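Membrane-bound lysozyme inhibitor of C-type lysozyme (Pseudomonas aeruginosa, PDB 3F6Z) specifically inhibits C-type lysozymes as a lipoprotein of the bacterial outer membrane. Local coordinates at residues S57-I60 / A65-A68. Numbering follows the deposited sequence.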
ATOM      1  N   SER B  57      -7.473  -4.177   3.763  1.00 14.38           N
ATOM      2  CA  SER B  57      -6.655  -5.217   4.369  1.00 14.68           C
ATOM      3  C   SER B  57      -5.510  -4.557   5.144  1.00 14.55           C
ATOM      4  O   SER B  57      -4.885  -3.607   4.679  1.00 14.66           O
ATOM      5  CB  SER B  57      -6.097  -6.157   3.300  1.00 15.76           C
ATOM      6  OG  SER B  57      -5.297  -7.159   3.896  1.00 19.83           O
ATOM      7  N   ASN B  58      -5.253  -5.064   6.339  1.00 14.75           N
ATOM      8  CA  ASN B  58      -4.203  -4.532   7.187  1.00 15.64           C
ATOM      9  C   ASN B  58      -2.829  -4.719   6.544  1.00 15.78           C
ATOM     10  O   ASN B  58      -2.483  -5.823   6.103  1.00 16.68           O
ATOM     11  CB  ASN B  58      -4.256  -5.233   8.545  1.00 18.04           C
ATOM     12  CG  ASN B  58      -3.213  -4.727   9.507  1.00 19.04           C
ATOM     13  OD1 ASN B  58      -3.214  -3.558   9.894  1.00 21.97           O
ATOM     14  ND2 ASN B  58      -2.310  -5.609   9.900  1.00 21.26           N
ATOM     15  N   VAL B  59      -2.059  -3.634   6.476  1.00 12.96           N
ATOM     16  CA  VAL B  59      -0.717  -3.674   5.901  1.00 12.19           C
ATOM     17  C   VAL B  59       0.310  -3.235   6.951  1.00 12.56           C
ATOM     18  O   VAL B  59      -0.026  -2.564   7.929  1.00 13.44           O
ATOM     19  CB  VAL B  59      -0.608  -2.766   4.639  1.00 12.16           C
ATOM     20  CG1 VAL B  59      -1.461  -3.333   3.517  1.00  9.37           C
ATOM     21  CG2 VAL B  59      -1.058  -1.341   4.969  1.00 11.33           C
ATOM     22  N   ILE B  60       1.563  -3.608   6.732  1.00 13.91           N
ATOM     23  CA  ILE B  60       2.638  -3.303   7.667  1.00 14.03           C
ATOM     24  C   ILE B  60       2.882  -1.819   7.927  1.00 13.76           C
ATOM     25  O   ILE B  60       2.840  -0.993   7.020  1.00 14.55           O
ATOM     26  CB  ILE B  60       3.966  -3.955   7.202  1.00 14.36           C
ATOM     27  CG1 ILE B  60       4.991  -3.952   8.346  1.00 15.51           C
ATOM     28  CG2 ILE B  60       4.517  -3.205   5.989  1.00 15.97           C
ATOM     29  CD1 ILE B  60       6.195  -4.893   8.130  1.00 11.66           C
ATOM     30  N   ALA B  65      -2.832   1.044  13.297  1.00 13.95           N
ATOM     31  CA  ALA B  65      -3.355  -0.042  12.475  1.00 12.84           C
ATOM     32  C   ALA B  65      -3.631   0.563  11.108  1.00 12.75           C
ATOM     33  O   ALA B  65      -4.586   1.319  10.926  1.00 12.68           O
ATOM     34  CB  ALA B  65      -4.639  -0.606  13.081  1.00 10.21           C
ATOM     35  N   LYS B  66      -2.762   0.246  10.158  1.00 13.15           N
ATOM     36  CA  LYS B  66      -2.881   0.759   8.799  1.00 12.34           C
ATOM     37  C   LYS B  66      -3.565  -0.267   7.897  1.00 12.25           C
ATOM     38  O   LYS B  66      -3.199  -1.446   7.901  1.00 11.13           O
ATOM     39  CB  LYS B  66      -1.489   1.094   8.266  1.00 13.37           C
ATOM     40  CG  LYS B  66      -1.465   1.753   6.890  1.00 14.59           C
ATOM     41  CD  LYS B  66      -0.026   2.046   6.482  1.00 16.61           C
ATOM     42  CE  LYS B  66       0.075   2.557   5.058  1.00 17.33           C
ATOM     43  NZ  LYS B  66       1.500   2.625   4.643  1.00 20.61           N
ATOM     44  N   TYR B  67      -4.547   0.196   7.123  1.00 11.94           N
ATOM     45  CA  TYR B  67      -5.310  -0.659   6.214  1.00 12.52           C
ATOM     46  C   TYR B  67      -5.325  -0.049   4.809  1.00 13.90           C
ATOM     47  O   TYR B  67      -5.382   1.176   4.657  1.00 11.97           O
ATOM     48  CB  TYR B  67      -6.761  -0.797   6.703  1.00 13.51           C
ATOM     49  CG  TYR B  67      -6.935  -1.326   8.118  1.00 14.89           C
ATOM     50  CD1 TYR B  67      -7.169  -2.684   8.354  1.00 16.94           C
ATOM     51  CD2 TYR B  67      -6.932  -0.460   9.214  1.00 14.25           C
ATOM     52  CE1 TYR B  67      -7.404  -3.166   9.652  1.00 17.03           C
ATOM     53  CE2 TYR B  67      -7.167  -0.927  10.512  1.00 14.53           C
ATOM     54  CZ  TYR B  67      -7.406  -2.282  10.723  1.00 16.37           C
ATOM     55  OH  TYR B  67      -7.669  -2.752  11.997  1.00 15.84           O
ATOM     56  N   ALA B  68      -5.318  -0.903   3.785  1.00 14.02           N
ATOM     57  CA  ALA B  68      -5.304  -0.429   2.408  1.00 13.95           C
ATOM     58  C   ALA B  68      -6.379  -1.037   1.510  1.00 13.48           C
ATOM     59  O   ALA B  68      -6.760  -2.197   1.666  1.00 16.42           O
ATOM     60  CB  ALA B  68      -3.923  -0.679   1.799  1.00 13.10           C
TER
HETATM   61  O   HOH W   1      -0.572  -1.626  10.404  1.00 14.93           O
HETATM   62  O   HOH W   2       2.497  -0.476   4.443  1.00 17.86           O
HETATM   63  O   HOH W   3       3.805   1.646   6.425  1.00 38.96           O
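S57 and A68 pair across a beta hairpin, strands 52-59 and 65-69 of an antiparallel barrel, a worked case of paired backbone hydrogen bonds giving way to a single bond and a water near the loop. Their backbones exchange two hydrogen bonds, S57 N to A68 O (3.0 Å) and A68 N to S57 O (2.9 Å), each fairly straight at the hydrogen. The next, non-hydrogen-bonded pair, N58 with Y67, brings the two CA atoms to 4.1 Å, and Y67 CA adds a CH...O contact to S57 O.

Beyond it one direct backbone hydrogen bond follows, V59 N to K66 O (2.8 Å, 164° at the hydrogen). Where its return bond might lie, a water intervenes, within hydrogen-bonding distance of V59 O and accepting from K66 N. Two further waters bridge I60 O and K66 NZ, which the extended lysine chain carries across toward the I60 carbonyl. The connection 61-64 holds S63, inferred to act directly in blocking the lysozyme active site.

Apolar packing divides between the two faces. With Y67, N58 sets its CB 3.9 Å from ring atom CD1, while the phenol OH hydrogen-bonds to a polar side chain on the chain of another protein. With K66 and A68, V59 splits its branches: chi1 of -67° sets CG1 anti to the carbonyl carbon and CG2 between backbone N and carbonyl carbon. CG2 lies against the lysine methylenes, 3.7 Å from K66 CG, whereas CG1 meets A68 CB at 4.0 Å.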